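Local structure of MucR Phosphodiesterase (Pseudomonas aeruginosa, 5M1T) at residues Leu77-Pro80 against Gly81-Leu84; Asn124-Ala127 against Leu128-Ala131; Glu156-Glu159 against Ser160-Met163; Leu195-Leu198 against Lys199-Pro202. The protein belongs to the EAL-domain phosphodiesterase family and holds C2E in a pocket beside two magnesium ions. All blocks are in the same frame, centred on the assembly; numbering follows the deposited sequence.

Contact 1 of 4, residues Leu77-Pro80 against Gly81-Leu84. With C2E (9,9'-[(2R,3R,3aS,5S,7aR,9R,10R,10aS,12S,14aR)-3,5,10,12-tetrahydroxy-5,12-dioxidooctahydro-2H,7H-difuro[3,2-d:3',2'-j][1,3,7,9,2,8]tetraoxadiphosphacyclododecine-2,9-diyl]bis(2-amino-1,9-dihydro-6H-purin-6-one)), chain C.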
loop_
_atom_site.group_PDB
_atom_site.type_symbol
_atom_site.label_atom_id
_atom_site.label_comp_id
_atom_site.label_asym_id
_atom_site.label_seq_id
_atom_site.Cartn_x
_atom_site.Cartn_y
_atom_site.Cartn_z
ATOM N N LEU A 77 -22.497 21.614 1.846
ATOM C CA LEU A 77 -21.077 21.333 1.980
ATOM C C LEU A 77 -20.784 20.206 2.963
ATOM O O LEU A 77 -20.851 20.383 4.163
ATOM C CB LEU A 77 -20.360 22.603 2.404
ATOM C CG LEU A 77 -18.867 22.547 2.126
ATOM C CD1 LEU A 77 -18.586 22.738 0.651
ATOM C CD2 LEU A 77 -18.154 23.615 2.939
ATOM N N ILE A 78 -20.456 19.037 2.442
ATOM C CA ILE A 78 -20.236 17.853 3.265
ATOM C C ILE A 78 -18.741 17.721 3.585
ATOM O O ILE A 78 -17.857 17.929 2.713
ATOM C CB ILE A 78 -20.688 16.577 2.512
ATOM C CG1 ILE A 78 -22.135 16.703 2.070
ATOM C CG2 ILE A 78 -20.522 15.333 3.365
ATOM C CD1 ILE A 78 -22.724 15.435 1.471
ATOM N N THR A 79 -18.467 17.377 4.843
ATOM C CA THR A 79 -17.097 17.206 5.329
ATOM C C THR A 79 -16.639 15.775 5.140
ATOM O O THR A 79 -17.431 14.857 5.143
ATOM C CB THR A 79 -16.946 17.617 6.825
ATOM O OG1 THR A 79 -17.894 16.920 7.651
ATOM C CG2 THR A 79 -17.150 19.140 6.962
ATOM N N PRO A 80 -15.337 15.579 4.989
ATOM C CA PRO A 80 -14.872 14.261 4.607
ATOM C C PRO A 80 -15.117 13.128 5.624
ATOM O O PRO A 80 -15.131 11.977 5.239
ATOM C CB PRO A 80 -13.389 14.489 4.315
ATOM C CG PRO A 80 -13.006 15.698 5.080
ATOM C CD PRO A 80 -14.235 16.506 5.299
ATOM N N GLY A 81 -15.320 13.433 6.894
ATOM C CA GLY A 81 -15.685 12.402 7.862
ATOM C C GLY A 81 -16.988 11.720 7.480
ATOM O O GLY A 81 -17.249 10.574 7.883
ATOM N N GLN A 82 -17.822 12.419 6.706
ATOM C CA GLN A 82 -19.122 11.901 6.329
ATOM C C GLN A 82 -19.089 11.006 5.080
ATOM O O GLN A 82 -20.076 10.345 4.774
ATOM C CB GLN A 82 -20.089 13.045 6.104
ATOM C CG GLN A 82 -20.336 13.872 7.355
ATOM C CD GLN A 82 -21.052 15.174 7.033
ATOM O OE1 GLN A 82 -22.153 15.155 6.482
ATOM N NE2 GLN A 82 -20.429 16.317 7.362
ATOM N N PHE A 83 -17.969 10.964 4.360
ATOM C CA PHE A 83 -17.899 10.153 3.133
ATOM C C PHE A 83 -16.555 9.505 2.804
ATOM O O PHE A 83 -16.498 8.655 1.937
ATOM C CB PHE A 83 -18.368 10.972 1.922
ATOM C CG PHE A 83 -17.473 12.117 1.572
ATOM C CD1 PHE A 83 -16.408 11.951 0.729
ATOM C CD2 PHE A 83 -17.729 13.377 2.086
ATOM C CE1 PHE A 83 -15.586 13.031 0.408
ATOM C CE2 PHE A 83 -16.906 14.471 1.794
ATOM C CZ PHE A 83 -15.839 14.301 0.945
ATOM N N LEU A 84 -15.462 9.881 3.460
ATOM C CA LEU A 84 -14.183 9.218 3.166
ATOM C C LEU A 84 -14.105 7.738 3.566
ATOM O O LEU A 84 -13.375 6.989 2.938
ATOM C CB LEU A 84 -13.002 9.985 3.769
ATOM C CG LEU A 84 -12.505 11.214 2.999
ATOM C CD1 LEU A 84 -11.306 11.797 3.711
ATOM C CD2 LEU A 84 -12.088 10.870 1.588
HETATM P P1 C2E C . -6.974 15.784 9.595
HETATM O O2P C2E C . -5.863 15.361 8.675
HETATM O O1P C2E C . -6.663 15.680 11.074
HETATM O "O5'" C2E C . -7.347 17.289 9.220
HETATM C "C5'" C2E C . -7.592 18.248 10.224
HETATM C "C4'" C2E C . -9.063 18.319 10.564
HETATM O "O4'" C2E C . -9.218 19.165 11.719
HETATM C "C3'" C2E C . -9.886 18.956 9.457
HETATM O "O3'" C2E C . -11.191 18.378 9.467
HETATM C "C2'" C2E C . -9.991 20.409 9.867
HETATM O "O2'" C2E C . -11.143 21.064 9.335
HETATM C "C1'" C2E C . -10.098 20.237 11.376
HETATM N N9 C2E C . -9.712 21.423 12.139
HETATM C C8 C2E C . -8.669 22.235 11.904
HETATM N N7 C2E C . -8.628 23.218 12.829
HETATM C C5 C2E C . -9.650 23.023 13.675
HETATM C C6 C2E C . -10.174 23.693 14.869
HETATM O O6 C2E C . -9.599 24.709 15.320
HETATM N N1 C2E C . -11.267 23.165 15.443
HETATM C C2 C2E C . -11.886 22.065 14.956
HETATM N N2 C2E C . -12.988 21.583 15.574
HETATM N N3 C2E C . -11.449 21.399 13.872
HETATM C C4 C2E C . -10.363 21.838 13.209
HETATM P P11 C2E C . -11.882 17.894 8.098
HETATM O O21 C2E C . -11.605 18.934 7.025
HETATM O O11 C2E C . -13.349 17.759 8.326
HETATM O O5A C2E C . -11.191 16.510 7.691
HETATM C C5A C2E C . -11.287 15.406 8.596
HETATM C C4A C2E C . -10.315 14.322 8.180
HETATM O O4A C2E C . -10.579 13.893 6.848
HETATM C C3A C2E C . -8.890 14.805 8.116
HETATM O O3A C2E C . -8.273 14.851 9.390
HETATM C C2A C2E C . -8.246 13.802 7.195
HETATM O O2A C2E C . -7.931 12.595 7.875
HETATM C C1A C2E C . -9.355 13.503 6.217
HETATM N N91 C2E C . -9.136 14.247 4.943
HETATM C C81 C2E C . -9.472 15.516 4.634
HETATM N N71 C2E C . -9.128 15.808 3.351
HETATM C C51 C2E C . -8.562 14.699 2.842
HETATM C C61 C2E C . -7.965 14.301 1.556
HETATM O O61 C2E C . -7.896 15.118 0.612
HETATM N N11 C2E C . -7.490 13.048 1.444
HETATM C C21 C2E C . -7.544 12.169 2.469
HETATM N N21 C2E C . -7.054 10.929 2.300
HETATM N N31 C2E C . -8.073 12.459 3.677
HETATM C C41 C2E C . -8.570 13.690 3.896
#
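Pro80 packs against Phe83 and Leu84 in a tight turn that runs into helix 84-90. Backbone bonds set its shape. Two N-H groups share Pro80 O: Leu84 N, 2.8 Å from Pro80 O, lies in the carbonyl plane, whereas Phe83 N, 3.1 Å from Pro80 O, stands 66° out of that plane. One residue earlier, Gln82 N donates to Thr79 O at 2.9 Å, so the chain coils through successive turns before the helix, with Phe83 at the N-cap position. The aromatic contact is a CH-pi interaction: Pro80 CA sits over one face of the Phe83 ring, 3.9 Å from the ring centroid. Phe83 CG lodges between its own backbone N and carbonyl carbon (chi1 66°), which folds the ring back onto this turn. At the ring edge, Ile78 CG2 touches Phe83 CD2 at 3.6 Å. Another apolar pair is tight: Pro80 CB and Leu84 CD1 are 3.5 Å apart. Both side chains also line the C2E pocket: Pro80 CG is 3.3 Å from C2E O5A, and Leu84 CD1 is 3.3 Å from C2E N31 of a purine. The loop rests on strand 61-72, where Trp70 and Ile78 are joined by backbone hydrogen bonds, Trp70 meets the Phe83 ring edge-to-face, Leu68 packs on Phe83, and Arg69, itself bonded to C2E, touches Pro80.

Contact 2 of 4, residues Asn124-Ala127 against Leu128-Ala131; sequences NLSA and LQFA. With MG (magnesium ion), chain D; C2E (9,9'-[(2R,3R,3aS,5S,7aR,9R,10R,10aS,12S,14aR)-3,5,10,12-tetrahydroxy-5,12-dioxidooctahydro-2H,7H-difuro[3,2-d:3',2'-j][1,3,7,9,2,8]tetraoxadiphosphacyclododecine-2,9-diyl]bis(2-amino-1,9-dihydro-6H-purin-6-one)), chain C.
Asn124 reaches Gln129 through a bridging water, which donates to Asn124 O at 2.7 Å and accepts from Gln129 NE2 at 3.0 Å. C2E N11 donates to the same water, tying a purine to both segments. The Asn124 side chain runs the other way, and its OD1 binds a magnesium ion at 2.2 Å, a site completed in the protein by Glu65, Glu156 and Asp186. Leu125 lays CD2 alongside Gln129 CB at 4.2 Å. Ser126 holds the N-cap of helix 127-131 and forms a capping box with Gln129. In one half, Ser126 N donates almost straight to Gln129 OE1, 2.7 Å with a 174° angle at the hydrogen; in the other, Gln129 N donates to Ser126 OG at 3.1 Å. Gln129 CG stands beside its own backbone N (chi1 -65°), and the extended chain beyond it carries the amide back over Ser126. Glu88 also hydrogen-bonds Ser126 OG, and it takes Leu128 N as well. Ser126 O accepts from Phe130 N at 2.9 Å, the first helical bond, and Ala127 O follows with Ala131 N. Gln129 OE1 has a second donor, C2E N21, at 2.9 Å and a more bent 136°. With OE1 accepting from backbone and ligand while NE2 donates to the water, the amide orientation is fixed; Gln129 thus meets N21 directly and N11 through the water, consistent with a part in positioning the purine.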
loop_
_atom_site.group_PDB
_atom_site.type_symbol
_atom_site.label_atom_id
_atom_site.label_comp_id
_atom_site.label_asym_id
_atom_site.label_seq_id
_atom_site.Cartn_x
_atom_site.Cartn_y
_atom_site.Cartn_z
ATOM N N ASN A 124 -3.311 14.844 2.587
ATOM C CA ASN A 124 -3.512 13.663 3.409
ATOM C C ASN A 124 -3.527 12.381 2.612
ATOM O O ASN A 124 -4.095 12.344 1.511
ATOM C CB ASN A 124 -4.817 13.798 4.167
ATOM C CG ASN A 124 -4.738 14.866 5.243
ATOM O OD1 ASN A 124 -4.072 14.679 6.257
ATOM N ND2 ASN A 124 -5.371 15.992 5.014
ATOM N N LEU A 125 -2.934 11.316 3.188
ATOM C CA LEU A 125 -3.017 9.963 2.612
ATOM C C LEU A 125 -3.695 8.984 3.576
ATOM O O LEU A 125 -3.268 8.801 4.700
ATOM C CB LEU A 125 -1.628 9.444 2.255
ATOM C CG LEU A 125 -0.783 10.287 1.273
ATOM C CD1 LEU A 125 0.592 9.697 1.070
ATOM C CD2 LEU A 125 -1.468 10.362 -0.063
ATOM N N SER A 126 -4.772 8.360 3.107
ATOM C CA SER A 126 -5.442 7.284 3.830
ATOM C C SER A 126 -4.529 6.062 3.847
ATOM O O SER A 126 -3.504 6.031 3.160
ATOM C CB SER A 126 -6.743 6.907 3.150
ATOM O OG SER A 126 -6.443 6.162 1.984
ATOM N N ALA A 127 -4.924 5.059 4.623
ATOM C CA ALA A 127 -4.183 3.814 4.700
ATOM C C ALA A 127 -4.101 3.107 3.331
ATOM O O ALA A 127 -3.074 2.542 2.971
ATOM C CB ALA A 127 -4.825 2.909 5.747
ATOM N N LEU A 128 -5.172 3.147 2.560
ATOM C CA LEU A 128 -5.179 2.490 1.256
ATOM C C LEU A 128 -4.279 3.260 0.262
ATOM O O LEU A 128 -3.528 2.666 -0.497
ATOM C CB LEU A 128 -6.617 2.371 0.726
ATOM C CG LEU A 128 -6.867 1.504 -0.517
ATOM C CD1 LEU A 128 -8.339 1.183 -0.610
ATOM C CD2 LEU A 128 -6.497 2.167 -1.825
ATOM N N GLN A 129 -4.335 4.584 0.283
ATOM C CA GLN A 129 -3.480 5.376 -0.598
ATOM C C GLN A 129 -2.015 5.152 -0.247
ATOM O O GLN A 129 -1.163 5.083 -1.124
ATOM C CB GLN A 129 -3.806 6.861 -0.464
ATOM C CG GLN A 129 -5.195 7.242 -0.916
ATOM C CD GLN A 129 -5.531 8.666 -0.522
ATOM O OE1 GLN A 129 -5.649 8.994 0.668
ATOM N NE2 GLN A 129 -5.698 9.535 -1.533
ATOM N N PHE A 130 -1.711 5.073 1.049
ATOM C CA PHE A 130 -0.324 4.917 1.490
ATOM C C PHE A 130 0.252 3.571 1.027
ATOM O O PHE A 130 1.444 3.478 0.696
ATOM C CB PHE A 130 -0.215 5.053 3.000
ATOM C CG PHE A 130 1.200 4.972 3.513
ATOM C CD1 PHE A 130 2.114 5.942 3.174
ATOM C CD2 PHE A 130 1.605 3.946 4.344
ATOM C CE1 PHE A 130 3.418 5.880 3.610
ATOM C CE2 PHE A 130 2.915 3.877 4.803
ATOM C CZ PHE A 130 3.830 4.854 4.423
ATOM N N ALA A 131 -0.600 2.539 0.993
ATOM C CA ALA A 131 -0.201 1.189 0.611
ATOM C C ALA A 131 -0.331 0.923 -0.891
ATOM O O ALA A 131 0.115 -0.131 -1.364
ATOM C CB ALA A 131 -1.035 0.169 1.359
HETATM MG MG MG D . -3.920 15.898 8.131
HETATM P P1 C2E C . -6.974 15.784 9.595
HETATM O O2P C2E C . -5.863 15.361 8.675
HETATM O O1P C2E C . -6.663 15.680 11.074
HETATM O "O5'" C2E C . -7.347 17.289 9.220
HETATM C "C5'" C2E C . -7.592 18.248 10.224
HETATM C "C4'" C2E C . -9.063 18.319 10.564
HETATM O "O4'" C2E C . -9.218 19.165 11.719
HETATM C "C3'" C2E C . -9.886 18.956 9.457
HETATM O "O3'" C2E C . -11.191 18.378 9.467
HETATM C "C2'" C2E C . -9.991 20.409 9.867
HETATM O "O2'" C2E C . -11.143 21.064 9.335
HETATM C "C1'" C2E C . -10.098 20.237 11.376
HETATM N N9 C2E C . -9.712 21.423 12.139
HETATM C C8 C2E C . -8.669 22.235 11.904
HETATM N N7 C2E C . -8.628 23.218 12.829
HETATM C C5 C2E C . -9.650 23.023 13.675
HETATM C C6 C2E C . -10.174 23.693 14.869
HETATM O O6 C2E C . -9.599 24.709 15.320
HETATM N N1 C2E C . -11.267 23.165 15.443
HETATM C C2 C2E C . -11.886 22.065 14.956
HETATM N N2 C2E C . -12.988 21.583 15.574
HETATM N N3 C2E C . -11.449 21.399 13.872
HETATM C C4 C2E C . -10.363 21.838 13.209
HETATM P P11 C2E C . -11.882 17.894 8.098
HETATM O O21 C2E C . -11.605 18.934 7.025
HETATM O O11 C2E C . -13.349 17.759 8.326
HETATM O O5A C2E C . -11.191 16.510 7.691
HETATM C C5A C2E C . -11.287 15.406 8.596
HETATM C C4A C2E C . -10.315 14.322 8.180
HETATM O O4A C2E C . -10.579 13.893 6.848
HETATM C C3A C2E C . -8.890 14.805 8.116
HETATM O O3A C2E C . -8.273 14.851 9.390
HETATM C C2A C2E C . -8.246 13.802 7.195
HETATM O O2A C2E C . -7.931 12.595 7.875
HETATM C C1A C2E C . -9.355 13.503 6.217
HETATM N N91 C2E C . -9.136 14.247 4.943
HETATM C C81 C2E C . -9.472 15.516 4.634
HETATM N N71 C2E C . -9.128 15.808 3.351
HETATM C C51 C2E C . -8.562 14.699 2.842
HETATM C C61 C2E C . -7.965 14.301 1.556
HETATM O O61 C2E C . -7.896 15.118 0.612
HETATM N N11 C2E C . -7.490 13.048 1.444
HETATM C C21 C2E C . -7.544 12.169 2.469
HETATM N N21 C2E C . -7.054 10.929 2.300
HETATM N N31 C2E C . -8.073 12.459 3.677
HETATM C C41 C2E C . -8.570 13.690 3.896
HETATM O O HOH W 1 -5.683 12.442 -0.685
HETATM O O HOH W 2 -4.066 17.421 9.663
#

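Contact 3 of 4, residues Glu156-Glu159 against Ser160-Met163. With MG (magnesium ion), chain D.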
loop_
_atom_site.group_PDB
_atom_site.type_symbol
_atom_site.label_atom_id
_atom_site.label_comp_id
_atom_site.label_asym_id
_atom_site.label_seq_id
_atom_site.Cartn_x
_atom_site.Cartn_y
_atom_site.Cartn_z
ATOM N N GLU A 156 0.986 13.733 4.463
ATOM C CA GLU A 156 0.620 13.359 5.828
ATOM C C GLU A 156 0.045 11.922 5.928
ATOM O O GLU A 156 -0.971 11.613 5.325
ATOM C CB GLU A 156 -0.402 14.362 6.382
ATOM C CG GLU A 156 0.088 15.814 6.433
ATOM C CD GLU A 156 -0.844 16.765 7.188
ATOM O OE1 GLU A 156 -1.874 16.295 7.751
ATOM O OE2 GLU A 156 -0.530 17.993 7.215
ATOM N N VAL A 157 0.710 11.072 6.692
ATOM C CA VAL A 157 0.258 9.722 6.959
ATOM C C VAL A 157 0.057 9.638 8.472
ATOM O O VAL A 157 0.839 10.215 9.263
ATOM C CB VAL A 157 1.312 8.685 6.506
ATOM C CG1 VAL A 157 0.793 7.273 6.657
ATOM C CG2 VAL A 157 1.654 8.893 5.042
ATOM N N THR A 158 -1.004 8.984 8.905
ATOM C CA THR A 158 -1.293 8.991 10.336
ATOM C C THR A 158 -0.287 8.095 11.068
ATOM O O THR A 158 0.344 7.208 10.465
ATOM C CB THR A 158 -2.745 8.539 10.682
ATOM O OG1 THR A 158 -2.957 7.182 10.241
ATOM C CG2 THR A 158 -3.804 9.515 10.082
ATOM N N GLU A 159 -0.148 8.335 12.366
ATOM C CA GLU A 159 0.630 7.475 13.238
ATOM C C GLU A 159 0.264 5.990 13.037
ATOM O O GLU A 159 1.130 5.151 12.880
ATOM C CB GLU A 159 0.414 7.901 14.702
ATOM C CG GLU A 159 1.444 7.313 15.671
ATOM C CD GLU A 159 1.171 7.698 17.111
ATOM O OE1 GLU A 159 0.149 8.399 17.337
ATOM O OE2 GLU A 159 1.967 7.296 18.009
ATOM N N SER A 160 -1.025 5.687 13.026
ATOM C CA SER A 160 -1.495 4.298 12.922
ATOM C C SER A 160 -1.056 3.717 11.617
ATOM O O SER A 160 -0.562 2.604 11.579
ATOM C CB SER A 160 -3.025 4.220 12.931
ATOM O OG SER A 160 -3.545 4.990 13.990
ATOM N N THR A 161 -1.247 4.496 10.548
ATOM C CA THR A 161 -0.975 4.025 9.196
ATOM C C THR A 161 0.486 3.698 9.101
ATOM O O THR A 161 0.850 2.644 8.578
ATOM C CB THR A 161 -1.418 5.066 8.145
ATOM O OG1 THR A 161 -2.843 5.090 8.110
ATOM C CG2 THR A 161 -0.899 4.724 6.728
ATOM N N ALA A 162 1.330 4.583 9.631
ATOM C CA ALA A 162 2.771 4.434 9.468
ATOM C C ALA A 162 3.276 3.274 10.297
ATOM O O ALA A 162 4.161 2.552 9.871
ATOM C CB ALA A 162 3.504 5.718 9.868
ATOM N N MET A 163 2.726 3.113 11.489
ATOM C CA MET A 163 3.225 2.109 12.445
ATOM C C MET A 163 2.605 0.709 12.230
ATOM O O MET A 163 3.113 -0.291 12.747
ATOM C CB MET A 163 2.984 2.592 13.873
ATOM C CG MET A 163 3.821 3.815 14.263
ATOM S SD MET A 163 5.584 3.419 14.327
ATOM C CE MET A 163 6.358 5.017 14.502
HETATM MG MG MG D . -3.920 15.898 8.131
HETATM O O HOH W 3 -3.071 7.588 7.069
HETATM O O HOH W 2 -4.066 17.421 9.663
#
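Glu159 meets Met163 through its aliphatic stem, CG to CG at 4.5 Å, and the flat groups, two carboxylates, offer neither face nor edge to residues 160-163. The Glu159 carboxylate is led away because CG stands anti to the backbone N (chi1 -165°) on an extended chain; its oxygens are held by Ser193 OG and by the N-H groups of Gly189 and Gly191. The Glu156 carboxylate splits its roles: OE1 binds a magnesium ion at 2.1 Å, while OE2 makes a salt bridge with Lys207. The strand passes into helix 159-164 at Thr158, the N-cap residue. Thr158 O accepts from Ala162 N at 2.9 Å, and Glu159 O accepts from Met163 N at 2.9 Å. The Thr158 and Thr161 side chains cross at about a right angle, with Thr158 OG1 3.0 Å from Thr161 OG1. A water connects the same pair, accepting from Thr158 N at 3.1 Å and hydrogen-bonded to Thr161 OG1 at 2.7 Å. Val157 CG1 makes a loose apolar contact with Ala162 CB at 4.5 Å. Strand 153-158 lies between two parallel neighbours in the EAL fold, a TIM-barrel-like domain: backbone hydrogen bonds join Glu156 to Val123 of strand 120-124 and Val157 to Ser184 and Asp186 of strand 182-188, and Phe130 of helix 127-131 packs on Thr161.

Contact 4 of 4, residues Leu195-Leu198 against Lys199-Pro202; sequences LLYL and KRLP
Leu196 O is gripped by two backbone N-H groups: Arg200 N donates to Leu196 O at 3.1 Å, and Lys199 N, at 3.3 Å from Leu196 O, adds a weak bond. Lys199 N divides itself, since it also donates to Leu195 O at 3.1 Å. The last turn closes with Leu201 N donating to Tyr197 O at 2.9 Å, just as Leu201 leaves helical backbone angles. Its side chain crowds the same acceptor, with Leu201 CG 3.1 Å from Tyr197 O. These bonds finish helix 195-200, the short helical link of a beta-alpha-beta unit between strands 182-188 and 205-208 of the EAL domain. On the outer side, Leu196 and Arg200 run side by side and point the same way. Because Leu196 CG swings opposite its backbone N (chi1 -178°), the isobutyl group lies along the Arg200 chain; Leu196 CD2 lies over one face of the guanidinium, while Leu196 CD1 is 4.1 Å from Arg200 NH2. The same arginine, extended from CG to NE, approaches the Tyr197 ring, but Arg200 CZ is 5.9 Å from the ring centroid, so any cation-pi attraction is weak at most. The Tyr197 hydroxyl has its stronger partner in Asp167, to which OH is hydrogen-bonded. Towards the neighbouring helices, Tyr197 touches Ala166 and Leu201 touches Leu170 of helix 166-178, while Leu195 packs on Leu232 and Leu198 on Leu236 of helix 220-236.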
loop_
_atom_site.group_PDB
_atom_site.type_symbol
_atom_site.label_atom_id
_atom_site.label_comp_id
_atom_site.label_asym_id
_atom_site.label_seq_id
_atom_site.Cartn_x
_atom_site.Cartn_y
_atom_site.Cartn_z
ATOM N N LEU A 195 9.505 3.961 19.265
ATOM C CA LEU A 195 10.521 5.034 19.249
ATOM C C LEU A 195 11.648 4.722 18.297
ATOM O O LEU A 195 12.217 5.622 17.671
ATOM C CB LEU A 195 11.094 5.323 20.629
ATOM C CG LEU A 195 10.177 6.080 21.587
ATOM C CD1 LEU A 195 10.933 6.388 22.855
ATOM C CD2 LEU A 195 9.680 7.392 21.018
ATOM N N LEU A 196 11.969 3.444 18.179
ATOM C CA LEU A 196 12.975 3.019 17.207
ATOM C C LEU A 196 12.600 3.411 15.776
ATOM O O LEU A 196 13.357 4.087 15.090
ATOM C CB LEU A 196 13.205 1.519 17.293
ATOM C CG LEU A 196 14.279 1.010 16.342
ATOM C CD1 LEU A 196 15.585 1.789 16.548
ATOM C CD2 LEU A 196 14.469 -0.495 16.558
ATOM N N TYR A 197 11.423 3.011 15.330
ATOM C CA TYR A 197 11.009 3.340 13.962
ATOM C C TYR A 197 10.629 4.801 13.847
ATOM O O TYR A 197 10.731 5.382 12.764
ATOM C CB TYR A 197 9.856 2.466 13.482
ATOM C CG TYR A 197 10.290 1.108 13.076
ATOM C CD1 TYR A 197 10.841 0.878 11.815
ATOM C CD2 TYR A 197 10.135 0.035 13.945
ATOM C CE1 TYR A 197 11.250 -0.410 11.435
ATOM C CE2 TYR A 197 10.528 -1.249 13.601
ATOM C CZ TYR A 197 11.088 -1.476 12.352
ATOM O OH TYR A 197 11.467 -2.776 12.047
ATOM N N LEU A 198 10.194 5.412 14.938
ATOM C CA LEU A 198 9.909 6.833 14.884
ATOM C C LEU A 198 11.175 7.630 14.523
ATOM O O LEU A 198 11.102 8.615 13.794
ATOM C CB LEU A 198 9.298 7.301 16.198
ATOM C CG LEU A 198 8.539 8.615 16.194
ATOM C CD1 LEU A 198 7.586 8.726 15.005
ATOM C CD2 LEU A 198 7.793 8.760 17.506
ATOM N N LYS A 199 12.330 7.171 14.977
ATOM C CA LYS A 199 13.603 7.821 14.644
ATOM C C LYS A 199 14.058 7.438 13.208
ATOM O O LYS A 199 14.568 8.274 12.454
ATOM C CB LYS A 199 14.646 7.452 15.716
ATOM C CG LYS A 199 16.057 7.981 15.522
ATOM C CD LYS A 199 16.084 9.493 15.420
ATOM C CE LYS A 199 17.395 9.975 14.792
ATOM N NZ LYS A 199 17.273 11.403 14.399
ATOM N N ARG A 200 13.841 6.189 12.819
ATOM C CA ARG A 200 14.273 5.730 11.506
ATOM C C ARG A 200 13.495 6.323 10.350
ATOM O O ARG A 200 14.060 6.496 9.302
ATOM C CB ARG A 200 14.195 4.203 11.400
ATOM C CG ARG A 200 15.369 3.529 12.069
ATOM C CD ARG A 200 15.684 2.165 11.483
ATOM N NE ARG A 200 16.536 1.439 12.439
ATOM C CZ ARG A 200 16.535 0.118 12.625
ATOM N NH1 ARG A 200 15.711 -0.678 11.922
ATOM N NH2 ARG A 200 17.364 -0.394 13.538
ATOM N N LEU A 201 12.213 6.602 10.543
ATOM C CA LEU A 201 11.400 7.174 9.491
ATOM C C LEU A 201 11.915 8.567 9.115
ATOM O O LEU A 201 12.274 9.359 9.976
ATOM C CB LEU A 201 9.916 7.243 9.906
ATOM C CG LEU A 201 9.187 5.917 10.159
ATOM C CD1 LEU A 201 7.759 6.152 10.615
ATOM C CD2 LEU A 201 9.193 5.013 8.945
ATOM N N PRO A 202 11.947 8.870 7.816
ATOM C CA PRO A 202 12.399 10.192 7.335
ATOM C C PRO A 202 11.267 11.214 7.389
ATOM O O PRO A 202 10.989 11.902 6.397
ATOM C CB PRO A 202 12.809 9.920 5.879
ATOM C CG PRO A 202 11.934 8.784 5.465
ATOM C CD PRO A 202 11.571 7.982 6.706
#

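How the contacts relate
Contacts 1 and 2 both touch C2E, though their centres are about 17 Å apart and their nearest atoms about 7 Å, so the ligand spans the gap between them. Contacts 2 and 3, with centres about 9 Å apart, share a magnesium ion and a water bound to it. They also join directly: Leu125 N lies 2.9 Å from Glu156 O, probably a hydrogen bond, and Phe130 CD1 packs 3.5 Å from Val157 CG2. Contact 4 lies away from the pocket, about 32 Å from contact 1 between centres, and reaches the others through contact 3, where Met163 CE comes 3.9 Å from Leu198 N.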